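PDB 4O1J: carbonic anhydrase from Sordaria macrospora, which probably catalyses the reversible hydration of carbon dioxide to hydrogencarbonate, as a tetrameric beta-class carbonic anhydrase with one zinc ion per subunit. Local coordinates for residues I80-S85 against L165-G170; V84-I89 against I171-N176; Y97-L102 against P178-A183; V108-S113 against H192-D197. All coordinates share one frame; numbering follows the deposited sequence.

All four contacts are largely buried, and contact 3 lies farthest from the centre of the chain. Contacts 1 and 2 hold the same two elements, the loop between strand 74-79 and helix 89-100 and the long helix 155-176, and they share Val84. Contact 1 is partly polar and water-bridged, close to the zinc. Contact 2, farther along the same helix, is apolar. Contact 3 is also apolar and joins helices 89-100 and 178-187 away from the metal. Contact 4 differs in kind. It is a backbone ladder between two parallel strands in the middle of the sheet, and it carries a zinc ligand. Its Leu109 packs against helix 155-176, which ties it to contacts 1 and 2.

Contact 1: I80-S85 against L165-G170; sequences IANIVS and LNVEAG
Asn166 reaches from helix 155-176 to the loop at Ala81, Asn82 and Ile83. Its CG stands anti to the backbone N (chi1 -178°), on a bond that points at the loop. The amide ND2 comes to 2.9 Å from Ala81 O. A water accepts from this ND2 at 2.8 Å and from Asn82 ND2 at 3.1 Å, so it bridges the two amides. The two asparagine side chains slide past each other in opposite directions, and their amide planes are 51° apart. On the other branch, Asn166 OD1 lies 4.0 Å from Ile83 CG1. An alanine at Asn166 would probably leave the water without one of its two donors and open a gap beside Ile83 CG1. One residue on, Val167 offers CG2 to Asn82 ND2 at 4.2 Å. Gly170 has no side chain, and here the backbones come closest, with its CA 5.1 Å from that of Val84. The Gly170 carbonyl O faces Val84 CB. Asn82 also packs on Cys56, a zinc ligand, and Ala81 on Cys115, another. The contact thus belongs to the second shell of the beta-class zinc site, where a loop following a sheet strand rests on a long helix.

Contact 2: V84-I89 against I171-N176; sequences VSPTDI and IKVLMN
The loop 84-89 runs past the C-terminal part of helix 155-176, coming nearest where the CA atoms of Pro86 and Val173 are 6.4 Å apart. Val173 is the main helix residue in the contact. Its CB points at the loop, and its CG1 is anti to the backbone N (chi1 175°). Both of its methyls reach Val84 O, CG1 and CG2 each at 3.7 Å, so the carbonyl oxygen sits against the fork of the valine. CG1 also meets the proline ring, 3.9 Å from Pro86 CG, and the two side chains cross at about a right angle. Val84 turns its own CG1 to the helix. This methyl lies 4.0 Å from Val173 CG1, and the two valines slide past each other in opposite directions. It lies nearer to the next residue, 3.6 Å from Leu174 CD2, where the side chains again meet at about a right angle. Leu174 and Val84 both pack on Ile54 and Leu109 of the sheet, so the apolar patch continues inward. Ser85 OG is hydrogen-bonded to Thr87 OG1 of the third subunit, and Pro86 packs on Leu136 of that subunit. No hydrogen bond links the two segments. The contact therefore rests on van der Waals packing of methyls and ring carbons, with one backbone carbonyl among them, while Ser85 turns its hydroxyl to the subunit interface.

Contact 3: Y97-L102 against P178-A183; sequences YAVAHL and PTIREA
The end of helix 89-100 meets the first turns of helix 178-187, with the CA atoms of Val99 and Ile180 6.9 Å apart. Helix 89-100 is the connection of a beta-alpha-beta crossover. It joins the parallel strands 74-79 and 106-112 of the central sheet. Helix 178-187 leads into strand 190-197, the next one along. Both helices rest on the same strand residue, since Val99 and Ile180 each pack on Ile107. Val99 carries the contact on its side. Its CB points at the other helix, and its two methyls meet different residues. CG2 faces Ile180. Although the CB of Ile180 points away, its CG1 still comes within 4.3 Å of Val99 CG2. Val99 CG1 meets Thr179 CG2 at 3.6 Å. Thr179 has this methyl anti to its backbone N (chi1 -51°, measured to OG1). The side chains of Val99 and Thr179 slide past each other in opposite directions. Ala100 CB adds a looser touch on the Thr179 methyl CG2 at 4.3 Å. No hydrogen bond crosses between the segments. Thr179 OG1 makes a weak hydrogen bond to Arg126 of the third subunit, and Glu182 forms a salt bridge with the same arginine, so helix 178-187 also takes part in the subunit interface. One turn beyond Thr179, Ala183 CB meets the same Val99 methyl, 3.5 Å from CG1.

Contact 4: V108-S113 against H192-D197; sequences VLCGHS and HGVFFD. With ZN (zinc ion), chain C.
Phe195 has its CG anti to the backbone N (chi1 -162°), and its ring lies beside the chain from Gly111 to Ser113. His112 has its CG between the backbone N and the carbonyl carbon (chi1 75°), and its CB points to the opposite face of the sheet. His112 CA stands over one face of the Phe195 ring, offset toward the rim. The ring atom CZ is 3.3 Å from His112 C, and CD1 is 3.5 Å from Gly111 O. An alanine at Phe195 would probably open a gap beside this backbone and leave the end of the strand that carries His112 less firmly held. The strands are parallel, with five hydrogen bonds. Leu109 N gives to His192 O, and Leu109 O accepts from Val194 N. Gly111 repeats the pattern with Val194 O and with Phe196 N, the latter at 2.8 Å. Ser113 N closes the ladder on Phe196 O at 3.2 Å. On the sheet face that carries His112, Val194 CG2 packs at 3.5 Å on both Val108 CG1 and Cys110 CB. Cys110 SG touches Phe196 CB at 3.7 Å. His112 NE2 binds the zinc ion at 2.3 Å, together with Cys56 and Cys115. Backbone bonds fix the strand and packing on both faces backs it, which is consistent with a well-held strand end that presents the metal ligand.

Contact 1: I80-S85 against L165-G170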
loop_
_atom_site.group_PDB
_atom_site.type_symbol
_atom_site.label_atom_id
_atom_site.label_comp_id
_atom_site.label_asym_id
_atom_site.label_seq_id
_atom_site.Cartn_x
_atom_site.Cartn_y
_atom_site.Cartn_z
ATOM N N ILE A 80 1.501 -4.411 12.768
ATOM C CA ILE A 80 0.801 -3.817 13.896
ATOM C C ILE A 80 -0.609 -4.387 14.045
ATOM O O ILE A 80 -1.431 -4.268 13.139
ATOM C CB ILE A 80 0.729 -2.290 13.766
ATOM C CG1 ILE A 80 2.141 -1.707 13.809
ATOM C CG2 ILE A 80 -0.119 -1.697 14.889
ATOM C CD1 ILE A 80 2.932 -2.085 15.055
ATOM N N ALA A 81 -0.851 -5.039 15.182
ATOM C CA ALA A 81 -2.170 -5.546 15.562
ATOM C C ALA A 81 -2.671 -6.650 14.633
ATOM O O ALA A 81 -3.881 -6.866 14.533
ATOM C CB ALA A 81 -3.186 -4.403 15.622
ATOM N N ASN A 82 -1.734 -7.356 13.992
ATOM C CA ASN A 82 -2.009 -8.463 13.057
ATOM C C ASN A 82 -3.197 -8.233 12.136
ATOM O O ASN A 82 -4.097 -9.067 12.046
ATOM C CB ASN A 82 -2.211 -9.788 13.809
ATOM C CG ASN A 82 -3.200 -9.683 14.963
ATOM O OD1 ASN A 82 -2.823 -9.341 16.091
ATOM N ND2 ASN A 82 -4.464 -10.000 14.693
ATOM N N ILE A 83 -3.181 -7.103 11.441
ATOM C CA ILE A 83 -4.298 -6.713 10.599
ATOM C C ILE A 83 -4.137 -7.225 9.175
ATOM O O ILE A 83 -3.113 -6.998 8.537
ATOM C CB ILE A 83 -4.456 -5.186 10.583
ATOM C CG1 ILE A 83 -4.985 -4.706 11.939
ATOM C CG2 ILE A 83 -5.376 -4.748 9.447
ATOM C CD1 ILE A 83 -5.163 -3.205 12.040
ATOM N N VAL A 84 -5.157 -7.924 8.687
ATOM C CA VAL A 84 -5.163 -8.394 7.310
ATOM C C VAL A 84 -6.102 -7.536 6.470
ATOM O O VAL A 84 -7.326 -7.650 6.557
ATOM C CB VAL A 84 -5.591 -9.864 7.204
ATOM C CG1 VAL A 84 -5.465 -10.344 5.757
ATOM C CG2 VAL A 84 -4.757 -10.728 8.144
ATOM N N SER A 85 -5.506 -6.688 5.642
ATOM C CA SER A 85 -6.260 -5.770 4.808
ATOM C C SER A 85 -6.309 -6.289 3.374
ATOM O O SER A 85 -5.311 -6.789 2.854
ATOM C CB SER A 85 -5.637 -4.372 4.865
ATOM O OG SER A 85 -6.307 -3.475 4.003
ATOM N N LEU A 165 -12.296 -9.727 17.908
ATOM C CA LEU A 165 -13.169 -9.354 16.803
ATOM C C LEU A 165 -12.300 -9.031 15.600
ATOM O O LEU A 165 -12.673 -9.306 14.451
ATOM C CB LEU A 165 -14.044 -8.154 17.166
ATOM C CG LEU A 165 -15.097 -8.348 18.257
ATOM C CD1 LEU A 165 -15.711 -7.011 18.630
ATOM C CD2 LEU A 165 -16.162 -9.324 17.806
ATOM N N ASN A 166 -11.126 -8.470 15.875
ATOM C CA ASN A 166 -10.168 -8.180 14.820
ATOM C C ASN A 166 -9.662 -9.455 14.150
ATOM O O ASN A 166 -9.535 -9.515 12.915
ATOM C CB ASN A 166 -8.994 -7.380 15.379
ATOM C CG ASN A 166 -7.989 -7.009 14.314
ATOM O OD1 ASN A 166 -8.321 -6.324 13.346
ATOM N ND2 ASN A 166 -6.749 -7.459 14.487
ATOM N N VAL A 167 -9.403 -10.486 14.953
ATOM C CA VAL A 167 -9.028 -11.773 14.376
ATOM C C VAL A 167 -10.138 -12.319 13.487
ATOM O O VAL A 167 -9.877 -12.817 12.390
ATOM C CB VAL A 167 -8.710 -12.821 15.456
ATOM C CG1 VAL A 167 -8.440 -14.189 14.821
ATOM C CG2 VAL A 167 -7.525 -12.379 16.273
ATOM N N GLU A 168 -11.376 -12.224 13.960
ATOM C CA GLU A 168 -12.511 -12.731 13.191
ATOM C C GLU A 168 -12.640 -12.025 11.827
ATOM O O GLU A 168 -12.856 -12.672 10.775
ATOM C CB GLU A 168 -13.798 -12.582 14.010
ATOM C CG GLU A 168 -13.929 -13.633 15.116
ATOM C CD GLU A 168 -15.025 -13.314 16.127
ATOM O OE1 GLU A 168 -15.738 -12.306 15.936
ATOM O OE2 GLU A 168 -15.169 -14.070 17.117
ATOM N N ALA A 169 -12.471 -10.704 11.842
ATOM C CA ALA A 169 -12.580 -9.923 10.614
ATOM C C ALA A 169 -11.460 -10.304 9.647
ATOM O O ALA A 169 -11.687 -10.490 8.429
ATOM C CB ALA A 169 -12.538 -8.431 10.924
ATOM N N GLY A 170 -10.257 -10.458 10.197
ATOM C CA GLY A 170 -9.113 -10.794 9.377
ATOM C C GLY A 170 -9.294 -12.161 8.741
ATOM O O GLY A 170 -8.909 -12.379 7.588
HETATM O O HOH W 1 -6.244 -8.803 16.890
#

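Contact 2: V84-I89 against I171-N176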
loop_
_atom_site.group_PDB
_atom_site.type_symbol
_atom_site.label_atom_id
_atom_site.label_comp_id
_atom_site.label_asym_id
_atom_site.label_seq_id
_atom_site.Cartn_x
_atom_site.Cartn_y
_atom_site.Cartn_z
ATOM N N VAL A 84 -5.157 -7.924 8.687
ATOM C CA VAL A 84 -5.163 -8.394 7.310
ATOM C C VAL A 84 -6.102 -7.536 6.470
ATOM O O VAL A 84 -7.326 -7.650 6.557
ATOM C CB VAL A 84 -5.591 -9.864 7.204
ATOM C CG1 VAL A 84 -5.465 -10.344 5.757
ATOM C CG2 VAL A 84 -4.757 -10.728 8.144
ATOM N N SER A 85 -5.506 -6.688 5.642
ATOM C CA SER A 85 -6.260 -5.770 4.808
ATOM C C SER A 85 -6.309 -6.289 3.374
ATOM O O SER A 85 -5.311 -6.789 2.854
ATOM C CB SER A 85 -5.637 -4.372 4.865
ATOM O OG SER A 85 -6.307 -3.475 4.003
ATOM N N PRO A 86 -7.484 -6.199 2.741
ATOM C CA PRO A 86 -7.706 -6.706 1.381
ATOM C C PRO A 86 -6.714 -6.205 0.326
ATOM O O PRO A 86 -6.213 -7.022 -0.444
ATOM C CB PRO A 86 -9.120 -6.210 1.063
ATOM C CG PRO A 86 -9.792 -6.193 2.394
ATOM C CD PRO A 86 -8.738 -5.729 3.358
ATOM N N THR A 87 -6.416 -4.909 0.297
ATOM C CA THR A 87 -5.563 -4.374 -0.767
ATOM C C THR A 87 -4.113 -4.190 -0.348
ATOM O O THR A 87 -3.303 -3.701 -1.137
ATOM C CB THR A 87 -6.066 -3.010 -1.303
ATOM O OG1 THR A 87 -5.994 -2.026 -0.268
ATOM C CG2 THR A 87 -7.500 -3.110 -1.828
ATOM N N ASP A 88 -3.781 -4.549 0.889
ATOM C CA ASP A 88 -2.405 -4.387 1.348
ATOM C C ASP A 88 -1.485 -5.353 0.611
ATOM O O ASP A 88 -1.616 -6.569 0.734
ATOM C CB ASP A 88 -2.295 -4.601 2.853
ATOM C CG ASP A 88 -0.939 -4.202 3.392
ATOM O OD1 ASP A 88 -0.106 -5.098 3.639
ATOM O OD2 ASP A 88 -0.701 -2.987 3.553
ATOM N N ILE A 89 -0.540 -4.803 -0.142
ATOM C CA ILE A 89 0.289 -5.611 -1.022
ATOM C C ILE A 89 1.373 -6.359 -0.240
ATOM O O ILE A 89 1.773 -7.468 -0.619
ATOM C CB ILE A 89 0.924 -4.733 -2.134
ATOM C CG1 ILE A 89 1.659 -5.600 -3.157
ATOM C CG2 ILE A 89 1.856 -3.685 -1.538
ATOM C CD1 ILE A 89 1.953 -4.884 -4.448
ATOM N N ILE A 171 -9.903 -13.079 9.490
ATOM C CA ILE A 171 -10.214 -14.397 8.959
ATOM C C ILE A 171 -11.156 -14.259 7.769
ATOM O O ILE A 171 -10.904 -14.852 6.723
ATOM C CB ILE A 171 -10.844 -15.316 10.021
ATOM C CG1 ILE A 171 -9.793 -15.748 11.046
ATOM C CG2 ILE A 171 -11.436 -16.554 9.368
ATOM C CD1 ILE A 171 -8.713 -16.640 10.478
ATOM N N LYS A 172 -12.216 -13.458 7.910
ATOM C CA LYS A 172 -13.141 -13.247 6.782
ATOM C C LYS A 172 -12.406 -12.766 5.521
ATOM O O LYS A 172 -12.617 -13.299 4.407
ATOM C CB LYS A 172 -14.234 -12.247 7.166
ATOM C CG LYS A 172 -15.188 -12.784 8.229
ATOM C CD LYS A 172 -16.178 -11.730 8.677
ATOM C CE LYS A 172 -16.959 -12.194 9.896
ATOM N NZ LYS A 172 -17.847 -11.124 10.432
ATOM N N VAL A 173 -11.508 -11.796 5.708
ATOM C CA VAL A 173 -10.709 -11.289 4.591
ATOM C C VAL A 173 -9.833 -12.384 3.955
ATOM O O VAL A 173 -9.794 -12.516 2.724
ATOM C CB VAL A 173 -9.804 -10.120 5.028
ATOM C CG1 VAL A 173 -8.894 -9.687 3.881
ATOM C CG2 VAL A 173 -10.648 -8.952 5.512
ATOM N N LEU A 174 -9.150 -13.168 4.790
ATOM C CA LEU A 174 -8.335 -14.291 4.317
ATOM C C LEU A 174 -9.163 -15.313 3.524
ATOM O O LEU A 174 -8.696 -15.895 2.533
ATOM C CB LEU A 174 -7.660 -14.998 5.501
ATOM C CG LEU A 174 -6.576 -14.243 6.276
ATOM C CD1 LEU A 174 -6.140 -15.017 7.504
ATOM C CD2 LEU A 174 -5.389 -13.973 5.377
ATOM N N MET A 175 -10.393 -15.531 3.983
ATOM C CA MET A 175 -11.287 -16.501 3.373
ATOM C C MET A 175 -11.851 -15.960 2.071
ATOM O O MET A 175 -12.387 -16.717 1.260
ATOM C CB MET A 175 -12.428 -16.861 4.329
ATOM C CG MET A 175 -11.980 -17.507 5.638
ATOM S SD MET A 175 -11.511 -19.239 5.487
ATOM C CE MET A 175 -13.121 -20.025 5.380
ATOM N N ASN A 176 -11.727 -14.653 1.860
ATOM C CA ASN A 176 -12.132 -14.088 0.571
ATOM C C ASN A 176 -10.965 -13.854 -0.389
ATOM O O ASN A 176 -11.160 -13.513 -1.556
ATOM C CB ASN A 176 -12.899 -12.790 0.795
ATOM C CG ASN A 176 -14.263 -13.030 1.406
ATOM O OD1 ASN A 176 -14.858 -14.100 1.220
ATOM N ND2 ASN A 176 -14.752 -12.056 2.177
#

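Contact 3: Y97-L102 against P178-A183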
loop_
_atom_site.group_PDB
_atom_site.type_symbol
_atom_site.label_atom_id
_atom_site.label_comp_id
_atom_site.label_asym_id
_atom_site.label_seq_id
_atom_site.Cartn_x
_atom_site.Cartn_y
_atom_site.Cartn_z
ATOM N N TYR A 97 3.184 -16.076 -1.585
ATOM C CA TYR A 97 4.395 -16.888 -1.596
ATOM C C TYR A 97 4.215 -18.139 -0.741
ATOM O O TYR A 97 4.661 -19.229 -1.112
ATOM C CB TYR A 97 5.595 -16.086 -1.102
ATOM C CG TYR A 97 6.916 -16.704 -1.496
ATOM C CD1 TYR A 97 7.493 -16.412 -2.727
ATOM C CD2 TYR A 97 7.582 -17.592 -0.655
ATOM C CE1 TYR A 97 8.698 -16.974 -3.107
ATOM C CE2 TYR A 97 8.792 -18.166 -1.027
ATOM C CZ TYR A 97 9.345 -17.850 -2.257
ATOM O OH TYR A 97 10.545 -18.406 -2.650
ATOM N N ALA A 98 3.538 -17.981 0.392
ATOM C CA ALA A 98 3.332 -19.084 1.323
ATOM C C ALA A 98 2.393 -20.145 0.752
ATOM O O ALA A 98 2.634 -21.343 0.899
ATOM C CB ALA A 98 2.794 -18.561 2.644
ATOM N N VAL A 99 1.331 -19.702 0.089
ATOM C CA VAL A 99 0.285 -20.612 -0.356
ATOM C C VAL A 99 0.581 -21.206 -1.733
ATOM O O VAL A 99 0.373 -22.395 -1.955
ATOM C CB VAL A 99 -1.093 -19.903 -0.389
ATOM C CG1 VAL A 99 -2.146 -20.798 -1.024
ATOM C CG2 VAL A 99 -1.524 -19.507 1.021
ATOM N N ALA A 100 1.090 -20.392 -2.651
ATOM C CA ALA A 100 1.282 -20.856 -4.025
ATOM C C ALA A 100 2.687 -21.413 -4.319
ATOM O O ALA A 100 2.872 -22.144 -5.294
ATOM C CB ALA A 100 0.956 -19.730 -4.999
ATOM N N HIS A 101 3.667 -21.092 -3.483
ATOM C CA HIS A 101 5.036 -21.515 -3.766
ATOM C C HIS A 101 5.549 -22.547 -2.775
ATOM O O HIS A 101 6.143 -23.556 -3.170
ATOM C CB HIS A 101 5.978 -20.307 -3.790
ATOM C CG HIS A 101 5.764 -19.405 -4.963
ATOM N ND1 HIS A 101 4.646 -18.611 -5.097
ATOM C CD2 HIS A 101 6.512 -19.194 -6.070
ATOM C CE1 HIS A 101 4.720 -17.942 -6.235
ATOM N NE2 HIS A 101 5.841 -18.278 -6.845
ATOM N N LEU A 102 5.312 -22.295 -1.494
ATOM C CA LEU A 102 5.752 -23.198 -0.436
ATOM C C LEU A 102 4.705 -24.274 -0.132
ATOM O O LEU A 102 5.011 -25.304 0.473
ATOM C CB LEU A 102 6.074 -22.396 0.821
ATOM C CG LEU A 102 7.299 -21.492 0.679
ATOM C CD1 LEU A 102 7.568 -20.740 1.969
ATOM C CD2 LEU A 102 8.510 -22.305 0.262
ATOM N N PRO A 178 -8.341 -14.777 -3.047
ATOM C CA PRO A 178 -8.463 -15.738 -4.155
ATOM C C PRO A 178 -7.488 -16.923 -4.077
ATOM O O PRO A 178 -7.880 -18.056 -4.374
ATOM C CB PRO A 178 -8.152 -14.888 -5.396
ATOM C CG PRO A 178 -8.233 -13.475 -4.951
ATOM C CD PRO A 178 -7.865 -13.463 -3.509
ATOM N N THR A 179 -6.240 -16.666 -3.695
ATOM C CA THR A 179 -5.240 -17.721 -3.625
ATOM C C THR A 179 -5.579 -18.715 -2.524
ATOM O O THR A 179 -5.438 -19.936 -2.681
ATOM C CB THR A 179 -3.841 -17.149 -3.357
ATOM O OG1 THR A 179 -3.559 -16.100 -4.293
ATOM C CG2 THR A 179 -2.790 -18.242 -3.475
ATOM N N ILE A 180 -6.072 -18.170 -1.421
ATOM C CA ILE A 180 -6.423 -18.964 -0.259
ATOM C C ILE A 180 -7.648 -19.781 -0.599
ATOM O O ILE A 180 -7.708 -20.968 -0.306
ATOM C CB ILE A 180 -6.684 -18.073 0.975
ATOM C CG1 ILE A 180 -5.356 -17.518 1.506
ATOM C CG2 ILE A 180 -7.400 -18.850 2.062
ATOM C CD1 ILE A 180 -5.502 -16.548 2.646
ATOM N N ARG A 181 -8.590 -19.145 -1.283
ATOM C CA ARG A 181 -9.862 -19.761 -1.630
ATOM C C ARG A 181 -9.684 -20.908 -2.630
ATOM O O ARG A 181 -10.296 -21.984 -2.495
ATOM C CB ARG A 181 -10.779 -18.673 -2.199
ATOM C CG ARG A 181 -12.191 -19.083 -2.508
ATOM C CD ARG A 181 -12.974 -17.883 -3.026
ATOM N NE ARG A 181 -13.475 -17.019 -1.958
ATOM C CZ ARG A 181 -14.753 -16.953 -1.591
ATOM N NH1 ARG A 181 -15.661 -17.703 -2.206
ATOM N NH2 ARG A 181 -15.130 -16.135 -0.617
ATOM N N GLU A 182 -8.809 -20.697 -3.609
ATOM C CA GLU A 182 -8.488 -21.747 -4.559
ATOM C C GLU A 182 -7.794 -22.902 -3.859
ATOM O O GLU A 182 -8.190 -24.059 -4.022
ATOM C CB GLU A 182 -7.610 -21.210 -5.687
ATOM C CG GLU A 182 -8.326 -20.263 -6.628
ATOM C CD GLU A 182 -7.387 -19.648 -7.649
ATOM O OE1 GLU A 182 -7.831 -18.760 -8.412
ATOM O OE2 GLU A 182 -6.208 -20.066 -7.691
ATOM N N ALA A 183 -6.809 -22.576 -3.023
ATOM C CA ALA A 183 -6.031 -23.602 -2.344
ATOM C C ALA A 183 -6.912 -24.419 -1.398
ATOM O O ALA A 183 -6.661 -25.603 -1.169
ATOM C CB ALA A 183 -4.877 -22.978 -1.596
#

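Contact 4: V108-S113 against H192-D197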
loop_
_atom_site.group_PDB
_atom_site.type_symbol
_atom_site.label_atom_id
_atom_site.label_comp_id
_atom_site.label_asym_id
_atom_site.label_seq_id
_atom_site.Cartn_x
_atom_site.Cartn_y
_atom_site.Cartn_z
ATOM N N VAL A 108 -2.536 -19.451 10.055
ATOM C CA VAL A 108 -2.904 -19.121 11.422
ATOM C C VAL A 108 -2.919 -17.618 11.648
ATOM O O VAL A 108 -1.868 -16.973 11.688
ATOM C CB VAL A 108 -1.927 -19.756 12.437
ATOM C CG1 VAL A 108 -2.355 -19.432 13.855
ATOM C CG2 VAL A 108 -1.840 -21.255 12.225
ATOM N N LEU A 109 -4.110 -17.050 11.785
ATOM C CA LEU A 109 -4.200 -15.640 12.130
ATOM C C LEU A 109 -4.286 -15.543 13.639
ATOM O O LEU A 109 -5.278 -15.963 14.245
ATOM C CB LEU A 109 -5.404 -14.968 11.468
ATOM C CG LEU A 109 -5.540 -13.489 11.829
ATOM C CD1 LEU A 109 -4.294 -12.708 11.426
ATOM C CD2 LEU A 109 -6.776 -12.901 11.193
ATOM N N CYS A 110 -3.242 -14.993 14.247
ATOM C CA CYS A 110 -3.172 -14.985 15.697
ATOM C C CYS A 110 -3.291 -13.596 16.281
ATOM O O CYS A 110 -2.418 -12.759 16.077
ATOM C CB CYS A 110 -1.866 -15.613 16.171
ATOM S SG CYS A 110 -1.693 -15.649 17.973
ATOM N N GLY A 111 -4.351 -13.375 17.055
ATOM C CA GLY A 111 -4.464 -12.148 17.820
ATOM C C GLY A 111 -4.019 -12.422 19.236
ATOM O O GLY A 111 -3.835 -13.579 19.591
ATOM N N HIS A 112 -3.835 -11.374 20.036
ATOM C CA HIS A 112 -3.375 -11.553 21.407
ATOM C C HIS A 112 -3.900 -10.487 22.363
ATOM O O HIS A 112 -4.410 -9.445 21.947
ATOM C CB HIS A 112 -1.851 -11.553 21.463
ATOM C CG HIS A 112 -1.247 -10.194 21.304
ATOM N ND1 HIS A 112 -0.966 -9.375 22.377
ATOM C CD2 HIS A 112 -0.859 -9.512 20.201
ATOM C CE1 HIS A 112 -0.437 -8.247 21.941
ATOM N NE2 HIS A 112 -0.361 -8.304 20.623
ATOM N N SER A 113 -3.753 -10.770 23.654
ATOM C CA SER A 113 -4.154 -9.866 24.723
ATOM C C SER A 113 -3.130 -8.748 24.937
ATOM O O SER A 113 -1.952 -8.905 24.620
ATOM C CB SER A 113 -4.361 -10.658 26.017
ATOM O OG SER A 113 -3.236 -11.474 26.309
ATOM N N HIS A 192 -7.173 -20.912 10.286
ATOM C CA HIS A 192 -7.535 -20.934 11.696
ATOM C C HIS A 192 -7.381 -19.554 12.328
ATOM O O HIS A 192 -6.382 -18.858 12.110
ATOM C CB HIS A 192 -6.675 -21.954 12.450
ATOM C CG HIS A 192 -6.424 -23.213 11.679
ATOM N ND1 HIS A 192 -7.307 -24.271 11.668
ATOM C CD2 HIS A 192 -5.394 -23.573 10.871
ATOM C CE1 HIS A 192 -6.832 -25.233 10.896
ATOM N NE2 HIS A 192 -5.673 -24.831 10.401
ATOM N N GLY A 193 -8.380 -19.160 13.111
ATOM C CA GLY A 193 -8.285 -17.942 13.890
ATOM C C GLY A 193 -7.967 -18.307 15.325
ATOM O O GLY A 193 -8.703 -19.070 15.953
ATOM N N VAL A 194 -6.842 -17.820 15.834
ATOM C CA VAL A 194 -6.471 -18.145 17.202
ATOM C C VAL A 194 -6.176 -16.907 18.045
ATOM O O VAL A 194 -6.021 -15.783 17.540
ATOM C CB VAL A 194 -5.236 -19.078 17.260
ATOM C CG1 VAL A 194 -5.473 -20.345 16.445
ATOM C CG2 VAL A 194 -4.000 -18.349 16.778
ATOM N N PHE A 195 -6.079 -17.145 19.345
ATOM C CA PHE A 195 -5.837 -16.084 20.299
ATOM C C PHE A 195 -4.813 -16.510 21.353
ATOM O O PHE A 195 -4.985 -17.506 22.061
ATOM C CB PHE A 195 -7.145 -15.656 20.964
ATOM C CG PHE A 195 -7.065 -14.317 21.620
ATOM C CD1 PHE A 195 -7.104 -13.160 20.861
ATOM C CD2 PHE A 195 -6.937 -14.213 22.992
ATOM C CE1 PHE A 195 -7.014 -11.925 21.458
ATOM C CE2 PHE A 195 -6.852 -12.982 23.596
ATOM C CZ PHE A 195 -6.892 -11.835 22.832
ATOM N N PHE A 196 -3.741 -15.733 21.428
ATOM C CA PHE A 196 -2.655 -15.945 22.361
ATOM C C PHE A 196 -2.876 -15.081 23.586
ATOM O O PHE A 196 -2.780 -13.852 23.522
ATOM C CB PHE A 196 -1.322 -15.604 21.699
ATOM C CG PHE A 196 -0.148 -15.615 22.636
ATOM C CD1 PHE A 196 0.232 -16.787 23.282
ATOM C CD2 PHE A 196 0.584 -14.457 22.859
ATOM C CE1 PHE A 196 1.320 -16.805 24.136
ATOM C CE2 PHE A 196 1.669 -14.465 23.710
ATOM C CZ PHE A 196 2.039 -15.643 24.352
ATOM N N ASP A 197 -3.160 -15.730 24.710
ATOM C CA ASP A 197 -3.388 -15.007 25.941
ATOM C C ASP A 197 -2.088 -14.956 26.737
ATOM O O ASP A 197 -1.650 -15.959 27.295
ATOM C CB ASP A 197 -4.505 -15.668 26.735
ATOM C CG ASP A 197 -5.352 -14.663 27.467
ATOM O OD1 ASP A 197 -4.927 -14.225 28.559
ATOM O OD2 ASP A 197 -6.434 -14.303 26.938
HETATM ZN ZN ZN C . -0.498 -6.357 19.443
#